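Local coordinates for protein Hia (Adhesin) (Haemophilus influenzae, PDB 3EMF) that mediates adhesion as a trimeric autotransporter of the outer membrane, the part present being its second binding domain, HiaBD2, at the interface of chains A and B. Residues are numbered along the deposited sequence; one frame, centred on the assembly and turned at random. Chains: chain A/B, Hia (Adhesin).

Contact 1: the interface of chains A and B. Residues chain A 29, 35, 69, 71, 79, 81; chain B 87-90.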
loop_
_atom_site.group_PDB
_atom_site.type_symbol
_atom_site.label_atom_id
_atom_site.label_comp_id
_atom_site.label_asym_id
_atom_site.label_seq_id
_atom_site.Cartn_x
_atom_site.Cartn_y
_atom_site.Cartn_z
ATOM N N LYS A 29 -3.446 -16.143 7.011
ATOM C CA LYS A 29 -4.147 -14.942 6.616
ATOM C C LYS A 29 -5.647 -15.189 6.486
ATOM O O LYS A 29 -6.462 -14.352 6.862
ATOM C CB LYS A 29 -3.590 -14.397 5.296
ATOM C CG LYS A 29 -2.158 -13.911 5.453
ATOM C CD LYS A 29 -1.554 -13.417 4.115
ATOM C CE LYS A 29 -0.051 -13.147 4.266
ATOM N NZ LYS A 29 0.552 -12.449 3.057
ATOM N N TYR A 35 -7.176 -9.661 7.972
ATOM C CA TYR A 35 -7.015 -9.796 6.531
ATOM C C TYR A 35 -8.339 -9.901 5.814
ATOM O O TYR A 35 -8.386 -9.912 4.581
ATOM C CB TYR A 35 -6.164 -11.022 6.179
ATOM C CG TYR A 35 -4.713 -10.849 6.534
ATOM C CD1 TYR A 35 -3.761 -10.558 5.559
ATOM C CD2 TYR A 35 -4.299 -10.946 7.852
ATOM C CE1 TYR A 35 -2.431 -10.387 5.902
ATOM C CE2 TYR A 35 -2.984 -10.763 8.205
ATOM C CZ TYR A 35 -2.053 -10.497 7.232
ATOM O OH TYR A 35 -0.739 -10.335 7.613
ATOM N N VAL A 69 -1.671 -4.923 6.013
ATOM C CA VAL A 69 -2.150 -4.928 7.386
ATOM C C VAL A 69 -1.225 -4.144 8.317
ATOM O O VAL A 69 -0.002 -4.306 8.296
ATOM C CB VAL A 69 -2.331 -6.364 7.895
ATOM C CG1 VAL A 69 -2.733 -6.352 9.342
ATOM C CG2 VAL A 69 -3.371 -7.105 7.039
ATOM N N SER A 71 -0.425 -3.185 12.277
ATOM C CA SER A 71 -0.641 -3.722 13.613
ATOM C C SER A 71 0.177 -2.994 14.661
ATOM O O SER A 71 1.254 -2.477 14.363
ATOM C CB SER A 71 -0.275 -5.206 13.635
ATOM O OG SER A 71 -1.142 -5.939 12.793
ATOM N N GLU A 79 -1.777 -8.361 19.393
ATOM C CA GLU A 79 -1.797 -7.376 18.310
ATOM C C GLU A 79 -3.190 -6.830 18.017
ATOM O O GLU A 79 -4.148 -7.593 17.887
ATOM C CB GLU A 79 -1.282 -8.010 17.017
ATOM C CG GLU A 79 0.060 -8.699 17.120
ATOM C CD GLU A 79 0.404 -9.461 15.846
ATOM O OE1 GLU A 79 -0.465 -9.526 14.951
ATOM O OE2 GLU A 79 1.531 -9.999 15.742
ATOM N N SER A 81 -5.121 -4.886 15.017
ATOM C CA SER A 81 -4.801 -4.793 13.593
ATOM C C SER A 81 -5.849 -4.002 12.837
ATOM O O SER A 81 -7.019 -3.992 13.210
ATOM C CB SER A 81 -4.694 -6.190 12.975
ATOM O OG SER A 81 -3.634 -6.932 13.540
ATOM N N ALA B 87 -1.138 -7.362 1.042
ATOM C CA ALA B 87 -1.419 -8.314 2.105
ATOM C C ALA B 87 -0.175 -8.782 2.859
ATOM O O ALA B 87 -0.174 -9.865 3.444
ATOM C CB ALA B 87 -2.213 -9.509 1.576
ATOM N N ASP B 88 0.888 -7.986 2.822
ATOM C CA ASP B 88 1.957 -8.130 3.797
ATOM C C ASP B 88 1.514 -7.384 5.063
ATOM O O ASP B 88 0.495 -6.672 5.054
ATOM C CB ASP B 88 3.269 -7.537 3.275
ATOM C CG ASP B 88 4.056 -8.516 2.393
ATOM O OD1 ASP B 88 3.735 -9.728 2.372
ATOM O OD2 ASP B 88 5.007 -8.063 1.721
ATOM N N GLU B 89 2.286 -7.531 6.135
ATOM C CA GLU B 89 1.951 -6.911 7.420
ATOM C C GLU B 89 3.098 -6.110 8.046
ATOM O O GLU B 89 4.255 -6.547 8.069
ATOM C CB GLU B 89 1.447 -7.965 8.415
ATOM C CG GLU B 89 1.000 -7.370 9.763
ATOM C CD GLU B 89 0.287 -8.367 10.673
ATOM O OE1 GLU B 89 0.155 -9.551 10.292
ATOM O OE2 GLU B 89 -0.135 -7.962 11.783
ATOM N N VAL B 90 2.781 -4.926 8.547
ATOM C CA VAL B 90 3.755 -4.189 9.333
ATOM C C VAL B 90 3.243 -4.048 10.759
ATOM O O VAL B 90 2.182 -3.493 10.991
ATOM C CB VAL B 90 4.063 -2.804 8.754
ATOM C CG1 VAL B 90 5.162 -2.155 9.573
ATOM C CG2 VAL B 90 4.500 -2.929 7.296
#

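Contact 2: the interface of chains A and B. Residues chain A 68-72, 92; chain B 90, 92, 109, 111.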
loop_
_atom_site.group_PDB
_atom_site.type_symbol
_atom_site.label_atom_id
_atom_site.label_comp_id
_atom_site.label_asym_id
_atom_site.label_seq_id
_atom_site.Cartn_x
_atom_site.Cartn_y
_atom_site.Cartn_z
ATOM N N TRP A 68 -2.577 -3.523 2.828
ATOM C CA TRP A 68 -1.652 -4.218 3.699
ATOM C C TRP A 68 -2.177 -4.086 5.121
ATOM O O TRP A 68 -3.019 -3.227 5.405
ATOM C CB TRP A 68 -0.220 -3.644 3.559
ATOM C CG TRP A 68 -0.113 -2.157 3.647
ATOM C CD1 TRP A 68 -0.363 -1.240 2.647
ATOM C CD2 TRP A 68 0.311 -1.396 4.788
ATOM N NE1 TRP A 68 -0.124 0.029 3.114
ATOM C CE2 TRP A 68 0.301 -0.043 4.417
ATOM C CE3 TRP A 68 0.711 -1.735 6.086
ATOM C CZ2 TRP A 68 0.657 0.978 5.306
ATOM C CZ3 TRP A 68 1.063 -0.723 6.961
ATOM C CH2 TRP A 68 1.042 0.612 6.566
ATOM N N VAL A 69 -1.671 -4.923 6.013
ATOM C CA VAL A 69 -2.150 -4.928 7.386
ATOM C C VAL A 69 -1.225 -4.144 8.317
ATOM O O VAL A 69 -0.002 -4.306 8.296
ATOM C CB VAL A 69 -2.331 -6.364 7.895
ATOM C CG1 VAL A 69 -2.733 -6.352 9.342
ATOM C CG2 VAL A 69 -3.371 -7.105 7.039
ATOM N N LEU A 70 -1.829 -3.278 9.118
ATOM C CA LEU A 70 -1.103 -2.458 10.062
ATOM C C LEU A 70 -1.447 -2.895 11.482
ATOM O O LEU A 70 -2.623 -2.966 11.848
ATOM C CB LEU A 70 -1.489 -1.000 9.864
ATOM C CG LEU A 70 -1.057 -0.019 10.953
ATOM C CD1 LEU A 70 0.432 0.217 10.920
ATOM C CD2 LEU A 70 -1.801 1.294 10.778
ATOM N N SER A 71 -0.425 -3.185 12.277
ATOM C CA SER A 71 -0.641 -3.722 13.613
ATOM C C SER A 71 0.177 -2.994 14.661
ATOM O O SER A 71 1.254 -2.477 14.363
ATOM C CB SER A 71 -0.275 -5.206 13.635
ATOM O OG SER A 71 -1.142 -5.939 12.793
ATOM N N SER A 72 -0.342 -2.954 15.888
ATOM C CA SER A 72 0.397 -2.432 17.029
ATOM C C SER A 72 0.260 -3.425 18.155
ATOM O O SER A 72 -0.809 -4.012 18.353
ATOM C CB SER A 72 -0.160 -1.081 17.493
ATOM O OG SER A 72 -1.494 -1.212 17.969
ATOM N N PHE A 92 1.213 8.664 12.382
ATOM C CA PHE A 92 2.093 8.338 13.487
ATOM C C PHE A 92 2.146 9.577 14.367
ATOM O O PHE A 92 2.564 10.645 13.922
ATOM C CB PHE A 92 3.491 7.941 12.965
ATOM C CG PHE A 92 3.469 6.692 12.141
ATOM C CD1 PHE A 92 3.683 5.459 12.731
ATOM C CD2 PHE A 92 3.152 6.741 10.790
ATOM C CE1 PHE A 92 3.632 4.305 11.982
ATOM C CE2 PHE A 92 3.089 5.576 10.035
ATOM C CZ PHE A 92 3.333 4.365 10.631
ATOM N N VAL B 90 2.781 -4.926 8.547
ATOM C CA VAL B 90 3.755 -4.189 9.333
ATOM C C VAL B 90 3.243 -4.048 10.759
ATOM O O VAL B 90 2.182 -3.493 10.991
ATOM C CB VAL B 90 4.063 -2.804 8.754
ATOM C CG1 VAL B 90 5.162 -2.155 9.573
ATOM C CG2 VAL B 90 4.500 -2.929 7.296
ATOM N N PHE B 92 3.935 -2.579 14.509
ATOM C CA PHE B 92 4.650 -1.615 15.332
ATOM C C PHE B 92 4.515 -2.072 16.770
ATOM O O PHE B 92 3.409 -2.117 17.326
ATOM C CB PHE B 92 4.097 -0.199 15.122
ATOM C CG PHE B 92 4.373 0.332 13.742
ATOM C CD1 PHE B 92 5.518 1.076 13.490
ATOM C CD2 PHE B 92 3.535 0.014 12.690
ATOM C CE1 PHE B 92 5.812 1.535 12.207
ATOM C CE2 PHE B 92 3.814 0.472 11.402
ATOM C CZ PHE B 92 4.964 1.232 11.168
ATOM N N HIS B 109 -5.943 5.559 10.192
ATOM C CA HIS B 109 -5.365 4.734 11.238
ATOM C C HIS B 109 -4.291 5.499 11.990
ATOM O O HIS B 109 -3.337 6.019 11.393
ATOM C CB HIS B 109 -4.787 3.450 10.642
ATOM C CG HIS B 109 -5.699 2.779 9.661
ATOM N ND1 HIS B 109 -5.684 3.066 8.313
ATOM C CD2 HIS B 109 -6.665 1.847 9.835
ATOM C CE1 HIS B 109 -6.590 2.331 7.696
ATOM N NE2 HIS B 109 -7.202 1.585 8.597
ATOM N N ILE B 111 -1.339 5.381 14.814
ATOM C CA ILE B 111 -0.445 4.719 15.741
ATOM C C ILE B 111 0.147 5.791 16.659
ATOM O O ILE B 111 0.875 6.667 16.206
ATOM C CB ILE B 111 0.686 3.960 15.027
ATOM C CG1 ILE B 111 0.141 3.144 13.849
ATOM C CG2 ILE B 111 1.399 3.057 15.996
ATOM C CD1 ILE B 111 -0.460 1.815 14.246
#

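Contact 3: the interface of chains A and B. Residues chain A 7, 9, 39, 57-58, 62-63, 66; chain B 58-60, 63.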
loop_
_atom_site.group_PDB
_atom_site.type_symbol
_atom_site.label_atom_id
_atom_site.label_comp_id
_atom_site.label_asym_id
_atom_site.label_seq_id
_atom_site.Cartn_x
_atom_site.Cartn_y
_atom_site.Cartn_z
ATOM N N ASN A 7 -12.971 -11.771 -12.864
ATOM C CA ASN A 7 -12.042 -12.874 -12.671
ATOM C C ASN A 7 -12.423 -13.648 -11.413
ATOM O O ASN A 7 -13.397 -13.300 -10.751
ATOM C CB ASN A 7 -10.572 -12.404 -12.690
ATOM C CG ASN A 7 -10.240 -11.442 -11.574
ATOM O OD1 ASN A 7 -10.753 -11.570 -10.465
ATOM N ND2 ASN A 7 -9.362 -10.477 -11.860
ATOM N N LEU A 9 -10.650 -14.313 -8.594
ATOM C CA LEU A 9 -10.000 -13.957 -7.332
ATOM C C LEU A 9 -10.972 -13.830 -6.164
ATOM O O LEU A 9 -12.022 -13.183 -6.272
ATOM C CB LEU A 9 -9.233 -12.633 -7.464
ATOM C CG LEU A 9 -8.036 -12.615 -8.413
ATOM C CD1 LEU A 9 -7.523 -11.169 -8.608
ATOM C CD2 LEU A 9 -6.930 -13.554 -7.909
ATOM N N LEU A 39 -7.734 -8.830 -0.966
ATOM C CA LEU A 39 -7.656 -9.717 -2.113
ATOM C C LEU A 39 -6.721 -10.873 -1.806
ATOM O O LEU A 39 -5.638 -10.693 -1.241
ATOM C CB LEU A 39 -7.154 -8.946 -3.344
ATOM C CG LEU A 39 -7.489 -9.491 -4.737
ATOM C CD1 LEU A 39 -9.005 -9.629 -4.897
ATOM C CD2 LEU A 39 -6.906 -8.565 -5.817
ATOM N N ALA A 57 -6.998 -10.312 -16.746
ATOM C CA ALA A 57 -7.434 -8.934 -16.533
ATOM C C ALA A 57 -7.676 -8.679 -15.052
ATOM O O ALA A 57 -8.376 -9.440 -14.391
ATOM C CB ALA A 57 -8.700 -8.655 -17.317
ATOM N N ALA A 58 -7.073 -7.613 -14.525
ATOM C CA ALA A 58 -7.424 -7.151 -13.191
ATOM C C ALA A 58 -8.674 -6.273 -13.306
ATOM O O ALA A 58 -8.886 -5.610 -14.320
ATOM C CB ALA A 58 -6.289 -6.376 -12.567
ATOM N N ASN A 62 -11.033 -5.576 -7.941
ATOM C CA ASN A 62 -9.778 -6.063 -7.376
ATOM C C ASN A 62 -9.012 -4.928 -6.685
ATOM O O ASN A 62 -8.482 -5.104 -5.594
ATOM C CB ASN A 62 -8.876 -6.664 -8.459
ATOM C CG ASN A 62 -9.418 -7.945 -9.081
ATOM O OD1 ASN A 62 -10.228 -8.676 -8.494
ATOM N ND2 ASN A 62 -8.944 -8.233 -10.302
ATOM N N LEU A 63 -8.948 -3.759 -7.326
ATOM C CA LEU A 63 -8.217 -2.622 -6.747
ATOM C C LEU A 63 -8.800 -2.253 -5.402
ATOM O O LEU A 63 -8.074 -1.815 -4.515
ATOM C CB LEU A 63 -8.280 -1.398 -7.650
ATOM C CG LEU A 63 -7.884 -1.617 -9.113
ATOM C CD1 LEU A 63 -7.838 -0.293 -9.864
ATOM C CD2 LEU A 63 -6.559 -2.303 -9.154
ATOM N N LEU A 66 -7.243 -4.241 -2.501
ATOM C CA LEU A 66 -5.810 -4.161 -2.246
ATOM C C LEU A 66 -5.504 -3.481 -0.918
ATOM O O LEU A 66 -6.217 -2.582 -0.475
ATOM C CB LEU A 66 -5.132 -3.382 -3.370
ATOM C CG LEU A 66 -5.140 -3.988 -4.771
ATOM C CD1 LEU A 66 -4.432 -3.002 -5.721
ATOM C CD2 LEU A 66 -4.460 -5.329 -4.795
ATOM N N ALA B 58 -4.495 -3.441 -16.969
ATOM C CA ALA B 58 -3.666 -3.995 -15.903
ATOM C C ALA B 58 -3.964 -5.487 -15.817
ATOM O O ALA B 58 -5.073 -5.926 -16.138
ATOM C CB ALA B 58 -4.006 -3.335 -14.593
ATOM N N THR B 59 -2.976 -6.270 -15.393
ATOM C CA THR B 59 -3.180 -7.688 -15.199
ATOM C C THR B 59 -3.102 -8.077 -13.726
ATOM O O THR B 59 -2.614 -7.321 -12.901
ATOM C CB THR B 59 -2.124 -8.506 -15.936
ATOM O OG1 THR B 59 -0.853 -8.269 -15.319
ATOM C CG2 THR B 59 -2.070 -8.098 -17.408
ATOM N N VAL B 60 -3.551 -9.285 -13.416
ATOM C CA VAL B 60 -3.444 -9.797 -12.062
ATOM C C VAL B 60 -1.955 -9.968 -11.689
ATOM O O VAL B 60 -1.553 -9.730 -10.554
ATOM C CB VAL B 60 -4.187 -11.130 -11.929
ATOM C CG1 VAL B 60 -3.793 -11.836 -10.633
ATOM C CG2 VAL B 60 -5.722 -10.912 -12.027
ATOM N N LEU B 63 -0.719 -6.874 -10.297
ATOM C CA LEU B 63 -1.101 -6.651 -8.887
ATOM C C LEU B 63 -0.165 -7.390 -7.939
ATOM O O LEU B 63 0.095 -6.948 -6.824
ATOM C CB LEU B 63 -2.549 -7.092 -8.615
ATOM C CG LEU B 63 -3.654 -6.543 -9.508
ATOM C CD1 LEU B 63 -5.035 -7.036 -9.006
ATOM C CD2 LEU B 63 -3.607 -5.005 -9.585
HETATM O O HOH W 1 -7.465 -5.177 -16.881
#

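Contact 1: the interface of chains A and B
B:Glu89 reaches from the first position of strand 89-94 of one subunit to A:Tyr35 and A:Ser71 of the next, whose hydroxyls donate to its carboxylate. The strands belong to the Trp-ring domain of this trimeric autotransporter adhesin, and A:Val69 pairs with B:Glu89 in a parallel bridge between chains. CB of B:Glu89 passes beside the phenol OH of A:Tyr35. CG is anti to the backbone N (chi1 -177°) and the chain runs on extended, so that CG and CD cross A:Val69 at a slant, with B:Glu89 CD 3.9 Å from the methyl CG1 of A:Val69. At the tip the two oxygens part. B:Glu89 OE1 accepts a hydrogen bond from A:Tyr35 OH at 2.9 Å, the hydroxyl coming from above the carboxylate plane, with ring and carboxylate turned 71° apart. B:Glu89 OE2 is met on its anti side by A:Ser71 OG at 2.5 Å, a short hydrogen bond. A:Ser71 OG is also hydrogen-bonded to A:Ser81 OG at 2.8 Å, a second-shell link that probably helps to fix its rotation. The phenol ring is itself held between A:Val69 CG2, over the centre of one face, and A:Lys29 CG, toward the rim of the other. The extended chain of A:Lys29 carries its terminal amino nitrogen NZ to the carbonyl O of B:Ala87, a 2.7 Å hydrogen bond made from above the carbonyl plane. Backbone bonds join A:Val69 N to B:Asp88 O, B:Val90 N to A:Val69 O and A:Ser71 N to B:Val90 O.

Contact 2: the interface of chains A and B
A:Leu70 and B:Phe92 meet in the apolar interior of the Trp-ring domain, where strands 67-74 and 89-94 of different subunits run parallel and A:Phe92 pairs in the same sense with B:Ile111. The dense part gathers around the ring of B:Phe92. The methyl CD1 of A:Leu70 comes within 3.4 Å of B:Phe92 CE2, while A:Phe92 brings CE1 over one face, toward the rim. The two phenyl planes stand 62° apart with centroids separated by 5.0 Å, an edge-to-face arrangement. CG of A:Leu70 is anti to the backbone N (chi1 167°), and the forked tip spreads between neighbours: A:Leu70 CD2 lies 3.8 Å from B:Ile111 CD1, the two side chains meeting tip to tip, and also touches CB of B:His109. B:Ile111 runs beside A:Phe92, both pointing the same way. Contact is looser toward A:Trp68, whose indole crosses B:Val90 at a slant; A:Trp68 CZ3 comes no nearer than 4.1 Å to B:Val90 CB. B:His109 likewise buries little surface here and touches through its CB rather than its imidazole. The backbone bond from B:Phe92 N to A:Ser71 O is 2.7 Å long, and the same carbonyl oxygen lies in plane at the edge of the B:Phe92 ring, 3.8 Å from B:Phe92 CD2.

Contact 3: the interface of chains A and B
With CG anti to the carbonyl carbon (chi1 -53°) and chi2 at -176°, B:Leu63 projects from the short helix 60-63 and spreads its two methyls among side chains of chain A, in a small apolar inter-subunit contact of loops and helix 60-63. CD1 of B:Leu63 packs on CB of A:Ala58 at 3.8 Å and also touches CB of A:Asn62, while A:Leu39 brings CD2 to it, crossing B:Leu63 at about a right angle. The other methyl, CD2 of B:Leu63, meets CD2 of A:Leu63 at 4.0 Å; here the same leucine of two subunits also crosses nearly perpendicularly. At the helix start, B:Val60 points CG2 tip to tip at A:Leu9 CD1, 3.9 Å away, and at the amide end of A:Asn7. That amide is held from within its own chain: ND2 of A:Asn7 donates to A:Ala57 O at 2.9 Å, in the carbonyl plane, which probably steadies the loop beside the partner helix. A:Ala57 and B:Thr59 pair as a short antiparallel bridge, with A:Ala58 N hydrogen-bonded to B:Ala58 O at 3.1 Å. A water links the alanine carbonyls, 3.0 Å from A:Ala58 O and 2.6 Å from B:Ala58 O. The site probably helps to hold the trimer together on the segment that precedes strand 67-74 in sequence.

Contact 1 and contact 2 share the pairing of strand 67-74 with strand 89-94, and contact 2 adds a second pairing, of strands 89-94 and 108-114. Their C-alpha centres lie about 7 Å apart and they share A:Val69, A:Ser71 and B:Val90. Along strand 67-74 side chains alternate, which puts the polar grip of contact 1 and the apolar core of contact 2 on opposite sides. The C-alpha centre of contact 3, on helix 60-63, lies about 20 Å from that of contact 1 and about 24 Å from that of contact 2. Repeated in every copy, the three would brace the trimer at strands and helix.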